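Local coordinates for protein peruvianin-I (Thevetia peruviana, PDB 6ORM) that hydrolyses proteins as a latex cysteine peptidase that belongs to the germin-like proteins, built on the cupin fold, at the interface of chains A and B. Sequence-based numbering; all coordinates share one arbitrary frame. Chains: chain A/B, Peruvianin-I.

Contact 1: the interface of chains A and B. Residues chain A 72, 94-96, 128, 150-152; chain B 67, 70, 72.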
# COMPACT_ATOMS: atom_id res chain seq x y z
N LEU A 72 -3.96 9.09 10.10
CA LEU A 72 -5.03 9.04 11.09
C LEU A 72 -5.80 10.36 11.14
O LEU A 72 -5.25 11.43 10.87
CB LEU A 72 -4.49 8.72 12.48
CG LEU A 72 -4.19 7.25 12.75
CD1 LEU A 72 -3.44 7.09 14.06
CD2 LEU A 72 -5.48 6.43 12.76
N SER A 94 -11.91 3.68 6.67
CA SER A 94 -12.77 3.09 7.68
C SER A 94 -13.06 4.13 8.76
O SER A 94 -12.31 5.09 8.95
CB SER A 94 -12.13 1.86 8.31
OG SER A 94 -11.73 0.91 7.34
N SER A 95 -14.16 3.93 9.48
CA SER A 95 -14.51 4.79 10.61
C SER A 95 -14.85 3.91 11.80
O SER A 95 -15.76 3.09 11.74
CB SER A 95 -15.69 5.70 10.26
OG SER A 95 -15.99 6.56 11.36
N LEU A 96 -14.11 4.11 12.89
CA LEU A 96 -14.36 3.43 14.16
C LEU A 96 -15.00 4.44 15.10
O LEU A 96 -14.33 5.38 15.56
CB LEU A 96 -13.07 2.85 14.73
CG LEU A 96 -13.15 2.02 16.01
CD1 LEU A 96 -14.20 0.93 15.90
CD2 LEU A 96 -11.79 1.42 16.33
N ILE A 128 -17.87 -0.18 14.04
CA ILE A 128 -16.93 -0.06 12.93
C ILE A 128 -17.70 0.08 11.62
O ILE A 128 -18.64 -0.68 11.36
CB ILE A 128 -15.95 -1.26 12.88
CG1 ILE A 128 -14.93 -1.07 11.75
CG2 ILE A 128 -16.69 -2.59 12.76
CD1 ILE A 128 -13.92 0.03 12.01
N SER A 150 -12.78 7.60 14.71
CA SER A 150 -11.38 7.40 14.34
C SER A 150 -11.33 6.83 12.93
O SER A 150 -11.99 5.82 12.65
CB SER A 150 -10.68 6.47 15.33
OG SER A 150 -10.60 7.05 16.62
N LEU A 151 -10.57 7.47 12.05
CA LEU A 151 -10.49 7.06 10.65
C LEU A 151 -9.04 6.88 10.24
O LEU A 151 -8.17 7.65 10.64
CB LEU A 151 -11.18 8.09 9.74
CG LEU A 151 -12.65 8.38 10.08
CD1 LEU A 151 -12.80 9.71 10.81
CD2 LEU A 151 -13.52 8.34 8.83
N ASN A 152 -8.79 5.85 9.42
CA ASN A 152 -7.43 5.52 8.99
C ASN A 152 -7.05 6.27 7.71
O ASN A 152 -6.69 5.68 6.69
CB ASN A 152 -7.27 4.01 8.84
CG ASN A 152 -8.22 3.42 7.81
OD1 ASN A 152 -9.34 3.90 7.62
ND2 ASN A 152 -7.77 2.37 7.13
N LEU B 67 -13.05 -5.79 13.13
CA LEU B 67 -11.94 -4.93 12.71
C LEU B 67 -11.06 -5.59 11.67
O LEU B 67 -10.28 -4.90 11.01
CB LEU B 67 -11.10 -4.54 13.92
CG LEU B 67 -11.78 -3.64 14.96
CD1 LEU B 67 -10.80 -3.30 16.08
CD2 LEU B 67 -12.32 -2.38 14.31
N LEU B 70 -9.93 -4.01 8.27
CA LEU B 70 -10.44 -2.65 8.18
C LEU B 70 -9.49 -1.59 8.75
O LEU B 70 -9.82 -0.40 8.71
CB LEU B 70 -11.80 -2.57 8.88
CG LEU B 70 -12.85 -3.47 8.21
CD1 LEU B 70 -14.24 -3.25 8.78
CD2 LEU B 70 -12.85 -3.27 6.69
N LEU B 72 -8.04 -0.49 11.68
CA LEU B 72 -8.14 0.39 12.83
C LEU B 72 -8.12 -0.39 14.13
O LEU B 72 -8.54 -1.55 14.19
CB LEU B 72 -9.41 1.26 12.78
CG LEU B 72 -9.32 2.53 11.94
CD1 LEU B 72 -10.70 3.14 11.79
CD2 LEU B 72 -8.35 3.53 12.56
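This largely apolar patch of a two-fold symmetric interface between cupin-fold subunits forms where B:Leu72 lodges among A:Leu96, A:Leu151 and A:Asn152; in a germin-like protein it is probably part of the dimer contact from which the hexamer is built. B:Leu72 hides 101 Å² of its surface. Its CG stands anti to the carbonyl carbon (chi1 -84°), and the two branches part: CD1 reaches A:Leu96 CB at 3.8 Å, while CD2 lies 3.9 Å from A:Asn152 CB. The same CD2 meets A:Leu72 CD2 at 4.1 Å, the two equivalent leucines sliding past each other in opposite directions. Farther along, the tip of A:Ile128 packs obliquely on B:Leu67, CD1 to CD2 at 3.7 Å. A polar bond flanks B:Leu72: A:Ser94 OG donates to the backbone oxygen B:Leu70 O at 2.7 Å, in the carbonyl plane and on a lone pair (C=O...donor angle 132°). Behind it, A:Ser94 N donates to the side-chain amide oxygen A:Asn152 OD1 at 2.7 Å, a bent bond (126° at H) that ties the serine backbone to the neighbouring loop. An alanine here removes the hydroxyl and would probably leave the in-plane lone pair of B:Leu70 O without its mate.

Contact 2: the interface of chains A and B. Residues chain A 10, 33, 37, 64, 66, 70; chain B 108, 117, 127-128, 130.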
# COMPACT_ATOMS: atom_id res chain seq x y z
N PHE A 10 8.32 12.54 10.80
CA PHE A 10 7.13 13.37 10.70
C PHE A 10 7.34 14.38 9.59
O PHE A 10 8.44 14.53 9.05
CB PHE A 10 6.81 14.07 12.03
CG PHE A 10 7.97 14.79 12.64
CD1 PHE A 10 8.33 16.05 12.19
CD2 PHE A 10 8.71 14.21 13.66
CE1 PHE A 10 9.40 16.72 12.74
CE2 PHE A 10 9.79 14.88 14.22
CZ PHE A 10 10.13 16.13 13.76
N THR A 33 8.57 21.61 16.96
CA THR A 33 8.71 21.64 18.41
C THR A 33 7.62 20.78 19.03
O THR A 33 6.73 20.27 18.34
CB THR A 33 8.63 23.08 18.96
OG1 THR A 33 7.30 23.58 18.80
CG2 THR A 33 9.60 24.00 18.23
N PHE A 37 2.84 18.80 18.08
CA PHE A 37 2.31 17.44 18.14
C PHE A 37 1.12 17.32 19.08
O PHE A 37 0.61 16.21 19.28
CB PHE A 37 3.43 16.47 18.52
CG PHE A 37 4.55 16.45 17.51
CD1 PHE A 37 4.46 15.64 16.39
CD2 PHE A 37 5.66 17.26 17.65
CE1 PHE A 37 5.47 15.62 15.44
CE2 PHE A 37 6.67 17.25 16.71
CZ PHE A 37 6.58 16.43 15.60
N PHE A 64 -4.72 19.79 11.88
CA PHE A 64 -3.68 19.29 12.79
C PHE A 64 -2.50 18.91 11.91
O PHE A 64 -2.35 17.75 11.52
CB PHE A 64 -4.22 18.12 13.60
CG PHE A 64 -3.30 17.64 14.70
CD1 PHE A 64 -2.15 18.34 15.04
CD2 PHE A 64 -3.61 16.49 15.41
CE1 PHE A 64 -1.32 17.88 16.05
CE2 PHE A 64 -2.79 16.03 16.42
CZ PHE A 64 -1.64 16.72 16.74
N ALA A 66 0.50 18.03 12.15
CA ALA A 66 1.33 16.88 12.47
C ALA A 66 0.73 15.56 11.99
O ALA A 66 1.45 14.56 11.95
CB ALA A 66 1.58 16.81 13.98
N LEU A 70 0.78 10.59 8.45
CA LEU A 70 0.74 9.63 9.54
C LEU A 70 -0.55 8.81 9.59
O LEU A 70 -0.70 7.96 10.47
CB LEU A 70 0.95 10.35 10.88
CG LEU A 70 2.33 11.03 10.99
CD1 LEU A 70 2.57 11.56 12.39
CD2 LEU A 70 3.45 10.08 10.57
N PHE B 108 7.19 11.49 22.73
CA PHE B 108 7.86 10.50 21.89
C PHE B 108 9.23 11.02 21.49
O PHE B 108 9.49 12.23 21.50
CB PHE B 108 7.01 10.15 20.65
CG PHE B 108 7.07 11.17 19.54
CD1 PHE B 108 8.04 11.09 18.55
CD2 PHE B 108 6.14 12.20 19.48
CE1 PHE B 108 8.09 12.02 17.54
CE2 PHE B 108 6.19 13.13 18.47
CZ PHE B 108 7.17 13.05 17.49
N TYR B 117 9.91 15.14 22.07
CA TYR B 117 8.76 16.03 21.92
C TYR B 117 7.72 15.60 22.95
O TYR B 117 7.15 14.51 22.85
CB TYR B 117 8.18 15.96 20.50
CG TYR B 117 9.20 16.25 19.43
CD1 TYR B 117 10.02 15.25 18.93
CD2 TYR B 117 9.35 17.53 18.92
CE1 TYR B 117 10.96 15.51 17.96
CE2 TYR B 117 10.29 17.81 17.94
CZ TYR B 117 11.09 16.79 17.47
OH TYR B 117 12.02 17.05 16.49
N PHE B 127 -2.68 14.01 20.80
CA PHE B 127 -1.23 13.95 20.62
C PHE B 127 -0.93 12.79 19.69
O PHE B 127 -1.43 11.68 19.90
CB PHE B 127 -0.52 13.77 21.97
CG PHE B 127 0.96 14.02 21.92
CD1 PHE B 127 1.83 13.00 21.60
CD2 PHE B 127 1.47 15.28 22.20
CE1 PHE B 127 3.20 13.22 21.56
CE2 PHE B 127 2.84 15.51 22.16
CZ PHE B 127 3.70 14.48 21.84
N ILE B 128 -0.13 13.04 18.66
CA ILE B 128 0.14 12.06 17.62
C ILE B 128 1.55 11.51 17.80
O ILE B 128 2.51 12.27 17.97
CB ILE B 128 -0.04 12.66 16.21
CG1 ILE B 128 0.19 11.59 15.14
CG2 ILE B 128 0.86 13.87 16.00
CD1 ILE B 128 -0.92 10.55 15.05
N PRO B 130 4.23 9.19 15.82
CA PRO B 130 4.53 8.54 14.54
C PRO B 130 4.80 7.06 14.72
O PRO B 130 5.14 6.62 15.83
CB PRO B 130 5.79 9.28 14.05
CG PRO B 130 5.78 10.57 14.78
CD PRO B 130 5.16 10.29 16.12
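A:Phe37 sets its ring into a corner formed by B:Phe108, over one face, and B:Tyr117, beside CE2, in an aromatic cluster at the subunit interface of this cupin protein, and hides 87 Å² there. B:Phe108 brings an edge onto that face with the planes 82° apart; its CZ is 3.7 Å from A:Phe37 CE1, so the touch falls toward the rim. B:Tyr117 is turned less steeply, at 59°, and takes A:Phe37 CE2 against its CD2 at 3.5 Å. CG of A:Phe37 stands anti to the carbonyl carbon (chi1 -62°), which turns the ring into the corner made by these two partners, while CB rests on the B:Phe127 ring, 3.8 Å from CE2. A:Phe10 meets B:Tyr117 tip to tip, CZ to the phenol OH at 3.5 Å with the rings nearly perpendicular. The backbone oxygen A:Phe37 O accepts a weak bond from B:Ile128 N at 3.3 Å. Beside the rings, B:Ile128 divides its branches: CG2 presses on A:Ala66 CB at 3.6 Å and also meets the tip of A:Phe64, whereas CG1 takes A:Leu70 CD1 at 3.6 Å. Packing within each chain is likely to position the aromatic groups: the tip of A:Phe37 stands over the centre of the A:Phe10 ring, and B:Pro130 lays CD over the middle of one B:Phe108 face. The cluster thus clamps the 3-10 helix 34-37 of one subunit onto the strands of its neighbour, probably stabilising the dimer.

Contact 3: the interface of chains A and B. Residues chain A 119-121, 125-127; chain B 37-40.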
# COMPACT_ATOMS: atom_id res chain seq x y z
N LYS A 119 -27.09 -0.81 15.23
CA LYS A 119 -27.11 -1.11 16.65
C LYS A 119 -27.32 0.19 17.42
O LYS A 119 -26.94 1.27 16.97
CB LYS A 119 -25.82 -1.78 17.13
CG LYS A 119 -25.62 -3.20 16.63
CD LYS A 119 -26.66 -4.16 17.18
CE LYS A 119 -26.51 -4.35 18.68
NZ LYS A 119 -27.51 -5.32 19.22
N ARG A 120 -27.94 0.06 18.59
CA ARG A 120 -28.01 1.16 19.54
C ARG A 120 -26.72 1.21 20.34
O ARG A 120 -26.26 0.18 20.86
CB ARG A 120 -29.22 1.00 20.46
CG ARG A 120 -29.47 2.18 21.39
CD ARG A 120 -28.83 1.96 22.75
NE ARG A 120 -29.31 0.74 23.40
CZ ARG A 120 -30.19 0.71 24.39
NH1 ARG A 120 -30.70 1.84 24.86
NH2 ARG A 120 -30.57 -0.45 24.92
N LEU A 121 -26.12 2.40 20.44
CA LEU A 121 -24.88 2.61 21.17
C LEU A 121 -25.11 3.49 22.39
O LEU A 121 -25.86 4.46 22.33
CB LEU A 121 -23.81 3.25 20.27
CG LEU A 121 -23.50 2.69 18.88
CD1 LEU A 121 -22.26 3.36 18.31
CD2 LEU A 121 -23.33 1.18 18.92
N ASP A 125 -19.43 2.21 23.90
CA ASP A 125 -19.62 1.31 22.76
C ASP A 125 -18.74 1.72 21.58
O ASP A 125 -18.48 2.90 21.33
CB ASP A 125 -21.09 1.31 22.32
CG ASP A 125 -21.95 0.29 23.06
OD1 ASP A 125 -21.51 -0.87 23.31
OD2 ASP A 125 -23.09 0.68 23.39
N LEU A 126 -18.29 0.72 20.83
CA LEU A 126 -17.58 0.94 19.58
C LEU A 126 -18.40 0.34 18.45
O LEU A 126 -19.10 -0.65 18.63
CB LEU A 126 -16.18 0.33 19.58
CG LEU A 126 -15.20 0.78 20.66
CD1 LEU A 126 -14.00 -0.13 20.63
CD2 LEU A 126 -14.79 2.23 20.44
N PHE A 127 -18.31 0.97 17.28
CA PHE A 127 -18.99 0.49 16.09
C PHE A 127 -18.10 0.81 14.90
O PHE A 127 -17.62 1.94 14.77
CB PHE A 127 -20.37 1.15 15.94
CG PHE A 127 -21.25 0.49 14.92
CD1 PHE A 127 -21.24 0.91 13.60
CD2 PHE A 127 -22.10 -0.54 15.28
CE1 PHE A 127 -22.06 0.32 12.66
CE2 PHE A 127 -22.93 -1.14 14.34
CZ PHE A 127 -22.90 -0.71 13.03
N PHE B 37 -20.81 -5.87 14.64
CA PHE B 37 -20.14 -4.61 14.35
C PHE B 37 -20.13 -3.66 15.53
O PHE B 37 -19.63 -2.53 15.40
CB PHE B 37 -20.78 -3.97 13.11
CG PHE B 37 -20.63 -4.81 11.88
CD1 PHE B 37 -19.48 -4.76 11.13
CD2 PHE B 37 -21.63 -5.71 11.52
CE1 PHE B 37 -19.32 -5.57 10.01
CE2 PHE B 37 -21.48 -6.51 10.41
CZ PHE B 37 -20.33 -6.44 9.65
N ILE B 38 -20.65 -4.08 16.67
CA ILE B 38 -20.54 -3.34 17.92
C ILE B 38 -19.55 -4.06 18.82
O ILE B 38 -19.45 -5.30 18.81
CB ILE B 38 -21.92 -3.18 18.60
CG1 ILE B 38 -21.82 -2.26 19.82
CG2 ILE B 38 -22.50 -4.53 18.97
CD1 ILE B 38 -23.16 -2.03 20.50
N TYR B 39 -18.80 -3.29 19.61
CA TYR B 39 -17.93 -3.84 20.64
C TYR B 39 -18.12 -3.04 21.92
O TYR B 39 -18.00 -1.81 21.91
CB TYR B 39 -16.46 -3.82 20.23
CG TYR B 39 -15.56 -4.48 21.25
CD1 TYR B 39 -15.50 -5.86 21.37
CD2 TYR B 39 -14.78 -3.71 22.10
CE1 TYR B 39 -14.68 -6.46 22.30
CE2 TYR B 39 -13.95 -4.31 23.04
CZ TYR B 39 -13.91 -5.68 23.14
OH TYR B 39 -13.09 -6.28 24.07
N SER B 40 -18.40 -3.75 23.01
CA SER B 40 -18.79 -3.14 24.27
C SER B 40 -17.77 -3.38 25.38
O SER B 40 -18.11 -3.24 26.56
CB SER B 40 -20.17 -3.65 24.69
OG SER B 40 -21.18 -3.14 23.83
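Strand 126-129 of chain A and the short strand 38-39 of chain B run antiparallel, with A:Leu126 and B:Tyr39 exchanging backbone bonds, A:Leu126 N to B:Tyr39 O at 2.8 Å (156° at H) and B:Tyr39 N to A:Leu126 O at 2.8 Å (159° at H). This is an intermolecular beta bridge that extends a sheet of one cupin subunit with a strand from the next; A:Phe127 pairs with B:Ile38 as the following bridge. B:Ile38 is central to the side-chain contact; the residue hides 80 Å². With CG1 anti to the backbone N (chi1 -173°) and the chain extended beyond it, CD1 is carried to A:Leu121, whose CD2 lies 3.6 Å away as the two side chains pass in opposite directions. The same CD1 meets the carboxylate carbon A:Asp125 CG at 3.7 Å. The other branch, CG2, turns toward A:Lys119, which crosses it at about a right angle; the lysine chain is bent at its second and third torsions, and its CE comes within 4.0 Å of B:Ile38 CG2. This contact is made by the aliphatic part of the lysine. A:Leu126 and B:Tyr39 lie side by side and point the same way, and the leucine CD1 touches the ring at B:Tyr39 CD2, 4.0 Å away. The A:Asp125 carboxylate also approaches the hydroxyl of B:Ser40, but the modelled separation is too short to be trusted, so their pairing remains doubtful.

Contact 1 lies between the other two: its C-alpha centre is about 14 Å from that of contact 3 and 19 Å from that of contact 2, while contacts 2 and 3 are about 29 Å apart. The meeting of the two copies of Leu72 places contact 1 near the two-fold axis. Contacts 2 and 3 use segment 34-39 of one chain and strand 126-129 of the other with the chains exchanged, sharing Phe37 and Phe127. Ile128 and Leu70 serve contacts 1 and 2 in opposite chains. Each subunit thus both offers and receives the same elements, as would be expected if this pair is the dimer unit of the hexamer.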